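Local coordinates for protein oxaloacetate acetyl hydrolase (Cryphonectria parasitica, PDB 3M0J) that belongs to the phosphoenolpyruvate phosphomutase family of TIM-barrel proteins and holds manganese and 2,2-difluoro-3,3-dihydroxybutanedioic acid at the ends of its barrel strands, at residues L91-D96 with S115-A120; L122-L127 with A167-L172; V194-G199 with P217-S222. All blocks are in the same frame, centred on the assembly; numbering follows the deposited sequence.

How the contacts relate
The three contacts sample neighbouring strand pairs of one parallel barrel. Contact 1 pairs strand 91-94 with the start of strand 119-122, contact 2 joins the end of 119-122 to 164-169, and contact 3 links 194-197 with 219-222. Centres of contacts 1 and 2 lie about 16 Å apart, those of 2 and 3 about 11 Å, and those of 1 and 3 about 15 Å, without touching. Contacts 1 and 2 meet where D96 O approaches E123 N at 2.9 Å, and contacts 2 and 3 where A167 O approaches L196 N at 2.8 Å; both are probable hydrogen bonds. All three converge on OAF: contact 1 through manganese, contact 2 through R168, contact 3 through a weak bond from N221.

Contact 1: residues L91-D96 with S115-A120. With MN (manganese (II) ion), chain C; OAF (2,2-difluoro-3,3-dihydroxybutanedioic acid), chain B.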
loop_
_atom_site.group_PDB
_atom_site.type_symbol
_atom_site.label_atom_id
_atom_site.label_comp_id
_atom_site.label_asym_id
_atom_site.label_seq_id
_atom_site.Cartn_x
_atom_site.Cartn_y
_atom_site.Cartn_z
ATOM N N LEU A 91 -16.908 -7.058 -11.534
ATOM C CA LEU A 91 -15.562 -6.994 -12.076
ATOM C C LEU A 91 -14.902 -8.374 -12.186
ATOM O O LEU A 91 -14.852 -9.127 -11.201
ATOM C CB LEU A 91 -14.643 -6.176 -11.169
ATOM C CG LEU A 91 -13.167 -6.083 -11.597
ATOM C CD1 LEU A 91 -13.066 -5.294 -12.889
ATOM C CD2 LEU A 91 -12.289 -5.446 -10.509
ATOM N N ILE A 92 -14.437 -8.711 -13.394
ATOM C CA ILE A 92 -13.670 -9.899 -13.560
ATOM C C ILE A 92 -12.231 -9.387 -13.534
ATOM O O ILE A 92 -11.889 -8.465 -14.273
ATOM C CB ILE A 92 -13.941 -10.609 -14.905
ATOM C CG1 ILE A 92 -15.345 -11.226 -14.905
ATOM C CG2 ILE A 92 -12.900 -11.682 -15.143
ATOM C CD1 ILE A 92 -15.776 -11.765 -16.289
ATOM N N ALA A 93 -11.394 -9.957 -12.671
ATOM C CA ALA A 93 -10.001 -9.500 -12.583
ATOM C C ALA A 93 -8.994 -10.596 -12.922
ATOM O O ALA A 93 -9.136 -11.734 -12.502
ATOM C CB ALA A 93 -9.701 -8.926 -11.165
ATOM N N ASP A 94 -7.982 -10.244 -13.702
ATOM C CA ASP A 94 -6.821 -11.092 -13.926
ATOM C C ASP A 94 -6.250 -11.501 -12.569
ATOM O O ASP A 94 -6.202 -10.736 -11.725
ATOM C CB ASP A 94 -5.784 -10.235 -14.651
ATOM C CG ASP A 94 -4.676 -11.027 -15.271
ATOM O OD1 ASP A 94 -4.492 -12.221 -14.930
ATOM O OD2 ASP A 94 -3.969 -10.420 -16.113
ATOM N N MET A 95 -5.887 -12.709 -12.330
ATOM C CA MET A 95 -5.200 -13.128 -11.141
ATOM C C MET A 95 -3.958 -13.907 -11.560
ATOM O O MET A 95 -3.333 -14.596 -10.755
ATOM C CB MET A 95 -6.027 -13.889 -10.089
ATOM C CG MET A 95 -6.590 -15.252 -10.549
ATOM S SD MET A 95 -7.323 -16.202 -9.182
ATOM C CE MET A 95 -5.851 -16.723 -8.330
ATOM N N ASP A 96 -3.600 -13.782 -12.836
ATOM C CA ASP A 96 -2.339 -14.328 -13.311
ATOM C C ASP A 96 -2.207 -15.784 -12.902
ATOM O O ASP A 96 -3.102 -16.574 -13.165
ATOM C CB ASP A 96 -1.165 -13.473 -12.814
ATOM C CG ASP A 96 -1.163 -12.084 -13.432
ATOM O OD1 ASP A 96 -0.767 -11.971 -14.607
ATOM O OD2 ASP A 96 -1.541 -11.112 -12.742
ATOM N N SER A 115 -12.714 -8.448 -1.441
ATOM C CA SER A 115 -12.716 -7.144 -2.099
ATOM C C SER A 115 -13.878 -6.968 -3.083
ATOM O O SER A 115 -13.906 -6.005 -3.836
ATOM C CB SER A 115 -11.388 -6.907 -2.831
ATOM O OG SER A 115 -10.328 -6.698 -1.923
ATOM N N GLY A 116 -14.819 -7.907 -3.111
ATOM C CA GLY A 116 -16.000 -7.744 -3.943
ATOM C C GLY A 116 -15.794 -8.046 -5.417
ATOM O O GLY A 116 -16.636 -7.704 -6.248
ATOM N N VAL A 117 -14.667 -8.669 -5.749
ATOM C CA VAL A 117 -14.386 -9.031 -7.137
ATOM C C VAL A 117 -15.314 -10.189 -7.515
ATOM O O VAL A 117 -15.549 -11.091 -6.710
ATOM C CB VAL A 117 -12.904 -9.400 -7.371
ATOM C CG1 VAL A 117 -12.672 -9.764 -8.853
ATOM C CG2 VAL A 117 -11.981 -8.246 -6.958
ATOM N N ALA A 118 -15.857 -10.134 -8.728
ATOM C CA ALA A 118 -16.888 -11.069 -9.165
ATOM C C ALA A 118 -16.327 -12.391 -9.661
ATOM O O ALA A 118 -16.975 -13.437 -9.539
ATOM C CB ALA A 118 -17.739 -10.428 -10.261
ATOM N N GLY A 119 -15.143 -12.326 -10.248
ATOM C CA GLY A 119 -14.489 -13.506 -10.777
ATOM C C GLY A 119 -13.072 -13.168 -11.187
ATOM O O GLY A 119 -12.665 -12.003 -11.137
ATOM N N ALA A 120 -12.326 -14.190 -11.611
ATOM C CA ALA A 120 -10.930 -13.991 -11.976
ATOM C C ALA A 120 -10.443 -15.132 -12.846
ATOM O O ALA A 120 -10.940 -16.257 -12.728
ATOM C CB ALA A 120 -10.055 -13.872 -10.725
HETATM MN MN MN C . -2.704 -10.886 -17.724
HETATM O O2 OAF B . -4.854 -8.062 -19.957
HETATM C C1 OAF B . -4.278 -9.021 -19.548
HETATM O O1 OAF B . -3.393 -8.905 -18.483
HETATM C C2 OAF B . -4.314 -10.348 -20.310
HETATM O O4 OAF B . -5.620 -10.600 -20.786
HETATM O O3 OAF B . -3.965 -11.394 -19.444
HETATM C C3 OAF B . -3.298 -10.203 -21.471
HETATM F F1 OAF B . -3.864 -9.475 -22.483
HETATM F F2 OAF B . -2.150 -9.576 -21.083
HETATM C C4 OAF B . -2.902 -11.588 -21.963
HETATM O O5 OAF B . -1.953 -12.141 -21.500
HETATM O O6 OAF B . -3.596 -12.099 -23.058
HETATM O O HOH W 1 -17.390 -7.205 -8.780
HETATM O O HOH W 2 -2.790 -13.003 -16.948
HETATM O O HOH W 3 -1.188 -10.031 -16.460
HETATM O O HOH W 4 -0.935 -11.418 -18.948
#
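Strands 91-94 and 119-122 run parallel, with I92 beside G119 (CA to CA 4.6 Å) and A93 N donating an almost straight bond to G119 O (2.9 Å, 168°). One step back, L91 O receives A118 N at 2.9 Å, and also a weak, longer bond from G119 N. Before the pairing begins, a water accepts from L91 N and donates to G116 O, bridging the strand to the turn. Strand 91-94, helix 102-114 and strand 119-122 form a beta-alpha-beta unit; the helix ends in a Schellman motif with G116 at positive phi.

V117 puts CG1 anti to its backbone N (chi1 -180°), which lays this methyl alongside the first strand, 3.9 Å from A93 CB. On the same flank, M95 rests CG on A120 CB at 3.7 Å; its chi1 of 64° brings CG and SD over that methyl. Y112 and V109 of helix 102-114 pack against M95.

D94 turns away from the second segment. Its OD2 binds manganese at 2.1 Å, and OAF O1, OAF O3 and three waters make up the other five ligands. D96 stands in the second shell: OD1 accepts one of those waters at 2.7 Å and is salt-bridged to K129, while OD2 meets Y99 OH. D94 is thus the direct protein ligand of a metal otherwise held by OAF and water, and D96, by accepting from one of those waters, probably orients it, so the ion is held just past the residues that pair with 119-120.

Contact 2: residues L122-L127 with A167-L172; sequences LEDQIL and ARTDAL. With OAF (2,2-difluoro-3,3-dihydroxybutanedioic acid), chain B.
R168 and E123 extend alongside each other toward the ligand, next to the parallel pairing in which R168 N bonds L122 O (2.9 Å). The arginine starts with CB near L122 O and E123 CB. CG leaves anti to the backbone N (chi1 167°) and runs along E123 CB at 3.8 Å, and CD passes E123 OE1. NE gives its hydrogen to D170 OD2 at 2.8 Å. E123 OE1 sits over the centre of the guanidinium face, and the carboxylate and guanidinium planes are 31° apart: a salt bridge of charges alone, with no N-H aimed at it. At the tip, R168 NH2 donates to D170 OD1 on its syn lone pair. R168 NH2 also reaches OAF O5 at 2.9 Å, while R168 NH1 donates to OAF O3 at 2.7 Å. The side-on grip of D170 through NE and NH2 fixes the rotation of the guanidinium that meets the ligand.

D124 holds the turn beyond the strand. Its OD1 takes the D170 backbone N at 2.8 Å, practically straight (178°), and OD2 accepts T169 OG1 at 2.7 Å. The same T169 OG1 receives A171 N, an ST turn.

Salt bridges join K129 to E123 and K137 to D170, while R183 of helix 177-189 reaches D124. R148 of helix 142-158 bonds the carbonyls of E123 and Q125. Strand 164-169 itself lies between 119-122 and 194-197, with A167 facing outward against Y145 of helix 142-158 and A187 of helix 177-189.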
loop_
_atom_site.group_PDB
_atom_site.type_symbol
_atom_site.label_atom_id
_atom_site.label_comp_id
_atom_site.label_asym_id
_atom_site.label_seq_id
_atom_site.Cartn_x
_atom_site.Cartn_y
_atom_site.Cartn_z
ATOM N N LEU A 122 -7.269 -17.585 -13.921
ATOM C CA LEU A 122 -6.087 -18.176 -13.306
ATOM C C LEU A 122 -5.451 -19.090 -14.349
ATOM O O LEU A 122 -6.127 -19.963 -14.888
ATOM C CB LEU A 122 -6.518 -18.973 -12.065
ATOM C CG LEU A 122 -5.543 -19.937 -11.397
ATOM C CD1 LEU A 122 -4.278 -19.206 -11.002
ATOM C CD2 LEU A 122 -6.214 -20.563 -10.184
ATOM N N GLU A 123 -4.164 -18.874 -14.635
ATOM C CA GLU A 123 -3.494 -19.510 -15.764
ATOM C C GLU A 123 -2.453 -20.549 -15.360
ATOM O O GLU A 123 -2.142 -20.730 -14.172
ATOM C CB GLU A 123 -2.859 -18.453 -16.675
ATOM C CG GLU A 123 -1.732 -17.685 -16.008
ATOM C CD GLU A 123 -1.510 -16.303 -16.627
ATOM O OE1 GLU A 123 -2.511 -15.602 -16.888
ATOM O OE2 GLU A 123 -0.335 -15.926 -16.839
ATOM N N ASP A 124 -1.961 -21.262 -16.367
ATOM C CA ASP A 124 -1.001 -22.330 -16.176
ATOM C C ASP A 124 0.429 -21.935 -16.560
ATOM O O ASP A 124 1.284 -22.798 -16.725
ATOM C CB ASP A 124 -1.433 -23.577 -16.953
ATOM C CG ASP A 124 -1.607 -23.313 -18.427
ATOM O OD1 ASP A 124 -1.534 -22.132 -18.845
ATOM O OD2 ASP A 124 -1.816 -24.289 -19.178
ATOM N N GLN A 125 0.694 -20.639 -16.698
ATOM C CA GLN A 125 2.058 -20.191 -16.972
ATOM C C GLN A 125 3.000 -20.490 -15.806
ATOM O O GLN A 125 2.563 -20.601 -14.653
ATOM C CB GLN A 125 2.078 -18.698 -17.307
ATOM C CG GLN A 125 1.404 -18.362 -18.631
ATOM C CD GLN A 125 1.785 -16.989 -19.147
ATOM O OE1 GLN A 125 0.924 -16.186 -19.524
ATOM N NE2 GLN A 125 3.074 -16.703 -19.155
ATOM N N ILE A 126 4.290 -20.631 -16.097
ATOM C CA ILE A 126 5.262 -20.689 -15.015
ATOM C C ILE A 126 5.200 -19.368 -14.254
ATOM O O ILE A 126 4.743 -18.360 -14.790
ATOM C CB ILE A 126 6.686 -20.950 -15.526
ATOM C CG1 ILE A 126 7.127 -19.808 -16.443
ATOM C CG2 ILE A 126 6.745 -22.295 -16.262
ATOM C CD1 ILE A 126 8.597 -19.851 -16.773
ATOM N N LEU A 127 5.617 -19.386 -12.995
ATOM C CA LEU A 127 5.482 -18.218 -12.144
ATOM C C LEU A 127 6.141 -16.974 -12.723
ATOM O O LEU A 127 5.622 -15.869 -12.582
ATOM C CB LEU A 127 6.039 -18.499 -10.750
ATOM C CG LEU A 127 5.178 -19.399 -9.868
ATOM C CD1 LEU A 127 5.891 -19.654 -8.540
ATOM C CD2 LEU A 127 3.815 -18.767 -9.630
ATOM N N ALA A 167 -10.689 -20.710 -15.690
ATOM C CA ALA A 167 -9.456 -21.446 -15.907
ATOM C C ALA A 167 -8.876 -21.064 -17.253
ATOM O O ALA A 167 -9.456 -21.358 -18.295
ATOM C CB ALA A 167 -9.718 -22.958 -15.852
ATOM N N ARG A 168 -7.728 -20.404 -17.221
ATOM C CA ARG A 168 -7.058 -19.986 -18.436
ATOM C C ARG A 168 -5.906 -20.930 -18.728
ATOM O O ARG A 168 -5.151 -21.288 -17.828
ATOM C CB ARG A 168 -6.530 -18.564 -18.262
ATOM C CG ARG A 168 -5.541 -18.152 -19.350
ATOM C CD ARG A 168 -5.188 -16.657 -19.234
ATOM N NE ARG A 168 -3.923 -16.364 -19.915
ATOM C CZ ARG A 168 -3.488 -15.131 -20.169
ATOM N NH1 ARG A 168 -4.234 -14.065 -19.847
ATOM N NH2 ARG A 168 -2.304 -14.958 -20.749
ATOM N N THR A 169 -5.771 -21.326 -19.991
ATOM C CA THR A 169 -4.579 -22.056 -20.413
ATOM C C THR A 169 -3.814 -21.310 -21.489
ATOM O O THR A 169 -4.375 -20.877 -22.499
ATOM C CB THR A 169 -4.862 -23.509 -20.879
ATOM O OG1 THR A 169 -3.617 -24.123 -21.239
ATOM C CG2 THR A 169 -5.786 -23.520 -22.090
ATOM N N ASP A 170 -2.519 -21.162 -21.232
ATOM C CA ASP A 170 -1.573 -20.547 -22.148
ATOM C C ASP A 170 -0.790 -21.600 -22.923
ATOM O O ASP A 170 0.258 -21.301 -23.491
ATOM C CB ASP A 170 -0.623 -19.689 -21.328
ATOM C CG ASP A 170 -1.239 -18.360 -20.976
ATOM O OD1 ASP A 170 -1.243 -17.486 -21.856
ATOM O OD2 ASP A 170 -1.756 -18.199 -19.857
ATOM N N ALA A 171 -1.303 -22.829 -22.940
ATOM C CA ALA A 171 -0.550 -23.966 -23.470
ATOM C C ALA A 171 -0.516 -24.055 -24.991
ATOM O O ALA A 171 0.277 -24.815 -25.548
ATOM C CB ALA A 171 -1.090 -25.266 -22.888
ATOM N N LEU A 172 -1.356 -23.284 -25.672
ATOM C CA LEU A 172 -1.436 -23.404 -27.126
ATOM C C LEU A 172 -0.069 -23.157 -27.759
ATOM O O LEU A 172 0.405 -23.958 -28.570
ATOM C CB LEU A 172 -2.492 -22.459 -27.705
ATOM C CG LEU A 172 -2.717 -22.575 -29.215
ATOM C CD1 LEU A 172 -3.102 -23.997 -29.573
ATOM C CD2 LEU A 172 -3.772 -21.590 -29.696
HETATM O O2 OAF B . -4.854 -8.062 -19.957
HETATM C C1 OAF B . -4.278 -9.021 -19.548
HETATM O O1 OAF B . -3.393 -8.905 -18.483
HETATM C C2 OAF B . -4.314 -10.348 -20.310
HETATM O O4 OAF B . -5.620 -10.600 -20.786
HETATM O O3 OAF B . -3.965 -11.394 -19.444
HETATM C C3 OAF B . -3.298 -10.203 -21.471
HETATM F F1 OAF B . -3.864 -9.475 -22.483
HETATM F F2 OAF B . -2.150 -9.576 -21.083
HETATM C C4 OAF B . -2.902 -11.588 -21.963
HETATM O O5 OAF B . -1.953 -12.141 -21.500
HETATM O O6 OAF B . -3.596 -12.099 -23.058
#

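Contact 3: residues V194-G199 with P217-S222. With OAF (2,2-difluoro-3,3-dihydroxybutanedioic acid), chain B.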
loop_
_atom_site.group_PDB
_atom_site.type_symbol
_atom_site.label_atom_id
_atom_site.label_comp_id
_atom_site.label_asym_id
_atom_site.label_seq_id
_atom_site.Cartn_x
_atom_site.Cartn_y
_atom_site.Cartn_z
ATOM N N VAL A 194 -15.631 -21.388 -15.837
ATOM C CA VAL A 194 -15.536 -20.925 -17.216
ATOM C C VAL A 194 -14.121 -21.253 -17.683
ATOM O O VAL A 194 -13.193 -21.269 -16.874
ATOM C CB VAL A 194 -15.707 -19.375 -17.277
ATOM C CG1 VAL A 194 -15.568 -18.851 -18.715
ATOM C CG2 VAL A 194 -17.045 -18.945 -16.637
ATOM N N GLY A 195 -13.950 -21.513 -18.977
ATOM C CA GLY A 195 -12.633 -21.803 -19.510
ATOM C C GLY A 195 -12.189 -20.679 -20.414
ATOM O O GLY A 195 -13.018 -20.012 -21.028
ATOM N N LEU A 196 -10.881 -20.462 -20.485
ATOM C CA LEU A 196 -10.317 -19.457 -21.373
ATOM C C LEU A 196 -9.127 -20.067 -22.087
ATOM O O LEU A 196 -8.081 -20.313 -21.472
ATOM C CB LEU A 196 -9.902 -18.212 -20.584
ATOM C CG LEU A 196 -8.928 -17.185 -21.176
ATOM C CD1 LEU A 196 -9.191 -16.809 -22.621
ATOM C CD2 LEU A 196 -8.893 -15.960 -20.274
ATOM N N LEU A 197 -9.292 -20.350 -23.377
ATOM C CA LEU A 197 -8.168 -20.784 -24.197
ATOM C C LEU A 197 -7.534 -19.519 -24.756
ATOM O O LEU A 197 -8.142 -18.822 -25.571
ATOM C CB LEU A 197 -8.619 -21.751 -25.314
ATOM C CG LEU A 197 -7.529 -22.641 -25.952
ATOM C CD1 LEU A 197 -8.132 -23.766 -26.786
ATOM C CD2 LEU A 197 -6.556 -21.821 -26.801
ATOM N N GLU A 198 -6.326 -19.213 -24.293
ATOM C CA GLU A 198 -5.665 -17.945 -24.608
ATOM C C GLU A 198 -5.022 -17.984 -25.993
ATOM O O GLU A 198 -4.426 -18.998 -26.394
ATOM C CB GLU A 198 -4.603 -17.629 -23.553
ATOM C CG GLU A 198 -3.615 -16.558 -23.952
ATOM C CD GLU A 198 -4.112 -15.158 -23.693
ATOM O OE1 GLU A 198 -5.296 -14.980 -23.294
ATOM O OE2 GLU A 198 -3.304 -14.213 -23.887
ATOM N N GLY A 199 -5.148 -16.878 -26.720
ATOM C CA GLY A 199 -4.416 -16.687 -27.961
ATOM C C GLY A 199 -4.742 -17.628 -29.099
ATOM O O GLY A 199 -3.847 -18.258 -29.657
ATOM N N PRO A 217 -19.169 -23.023 -20.250
ATOM C CA PRO A 217 -18.958 -21.728 -20.910
ATOM C C PRO A 217 -17.493 -21.387 -21.112
ATOM O O PRO A 217 -16.650 -21.707 -20.261
ATOM C CB PRO A 217 -19.577 -20.705 -19.949
ATOM C CG PRO A 217 -19.999 -21.446 -18.732
ATOM C CD PRO A 217 -19.622 -22.896 -18.856
ATOM N N LEU A 218 -17.201 -20.733 -22.233
ATOM C CA LEU A 218 -15.865 -20.212 -22.499
ATOM C C LEU A 218 -15.841 -18.691 -22.516
ATOM O O LEU A 218 -16.846 -18.029 -22.792
ATOM C CB LEU A 218 -15.335 -20.717 -23.845
ATOM C CG LEU A 218 -15.088 -22.216 -24.029
ATOM C CD1 LEU A 218 -14.208 -22.422 -25.239
ATOM C CD2 LEU A 218 -14.417 -22.786 -22.789
ATOM N N LEU A 219 -14.658 -18.151 -22.272
ATOM C CA LEU A 219 -14.428 -16.714 -22.331
ATOM C C LEU A 219 -13.395 -16.457 -23.415
ATOM O O LEU A 219 -12.385 -17.142 -23.481
ATOM C CB LEU A 219 -13.912 -16.250 -20.972
ATOM C CG LEU A 219 -13.513 -14.786 -20.794
ATOM C CD1 LEU A 219 -13.534 -14.463 -19.303
ATOM C CD2 LEU A 219 -12.147 -14.472 -21.394
ATOM N N LEU A 220 -13.677 -15.499 -24.285
ATOM C CA LEU A 220 -12.758 -15.154 -25.349
ATOM C C LEU A 220 -11.985 -13.912 -24.957
ATOM O O LEU A 220 -12.586 -12.914 -24.603
ATOM C CB LEU A 220 -13.557 -14.864 -26.613
ATOM C CG LEU A 220 -12.777 -14.316 -27.802
ATOM C CD1 LEU A 220 -11.733 -15.359 -28.258
ATOM C CD2 LEU A 220 -13.762 -13.999 -28.908
ATOM N N ASN A 221 -10.655 -13.980 -25.003
ATOM C CA ASN A 221 -9.835 -12.818 -24.670
ATOM C C ASN A 221 -9.367 -12.083 -25.927
ATOM O O ASN A 221 -8.432 -12.512 -26.616
ATOM C CB ASN A 221 -8.635 -13.219 -23.823
ATOM C CG ASN A 221 -7.700 -12.053 -23.549
ATOM O OD1 ASN A 221 -8.109 -10.898 -23.610
ATOM N ND2 ASN A 221 -6.437 -12.350 -23.272
ATOM N N SER A 222 -10.032 -10.985 -26.234
ATOM C CA SER A 222 -9.657 -10.178 -27.377
ATOM C C SER A 222 -8.511 -9.269 -26.971
ATOM O O SER A 222 -8.629 -8.509 -26.014
ATOM C CB SER A 222 -10.846 -9.345 -27.851
ATOM O OG SER A 222 -10.479 -8.542 -28.965
HETATM O O2 OAF B . -4.854 -8.062 -19.957
HETATM C C1 OAF B . -4.278 -9.021 -19.548
HETATM O O1 OAF B . -3.393 -8.905 -18.483
HETATM C C2 OAF B . -4.314 -10.348 -20.310
HETATM O O4 OAF B . -5.620 -10.600 -20.786
HETATM O O3 OAF B . -3.965 -11.394 -19.444
HETATM C C3 OAF B . -3.298 -10.203 -21.471
HETATM F F1 OAF B . -3.864 -9.475 -22.483
HETATM F F2 OAF B . -2.150 -9.576 -21.083
HETATM C C4 OAF B . -2.902 -11.588 -21.963
HETATM O O5 OAF B . -1.953 -12.141 -21.500
HETATM O O6 OAF B . -3.596 -12.099 -23.058
HETATM O O HOH W 5 -9.025 -16.195 -25.992
HETATM O O HOH W 6 -11.165 -19.122 -24.982
#
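N221 and E198 meet beside the ligand. N221 ND2 donates to E198 OE1 at 2.9 Å in a nearly straight bond (169°) that lies in the amide plane and uses the syn lone pair of the carboxylate. The same nitrogen makes a weak, bent bond to OAF O6, an atom whose place is less sure. E198 gets there by a bend: CG leaves anti to the backbone N, and chi2 of 84° then folds the carboxylate across to the amide. The other end of N221 is held by S247, whose OG is bonded to N221 OD1; S247 OG also bonds OAF, which is consistent with the serine orienting both amide and ligand.

Next along the strand pair comes L196. Its CD1 abuts N221 CB at 3.8 Å, and its CD2 crosses to L219 CD2 at 3.7 Å, with I166 of strand 164-169 touching both leucines.

Strands 194-197 and 219-222 are the sixth and seventh strands in the chain; their short bridge joins the two edges of the eight-stranded sheet and so completes the barrel. Their axes differ by 36° in direction, and direct pairing is brief: G195 N donates to P217 O (3.0 Å) and L219 N to G195 O (2.8 Å). Past this bridge the backbones part, and two waters span the gap, one between L197 N and L219 O, the other between L197 O and N221 N.

At the far end, V194 CG1 lies against L219 CB at 3.8 Å. L218 turns its CB away, yet brings CD2 back to within 3.9 Å of G195 CA. Beyond it, A209, V210 and L213 of helix 203-213 pack on L218, and A209 also touches L197.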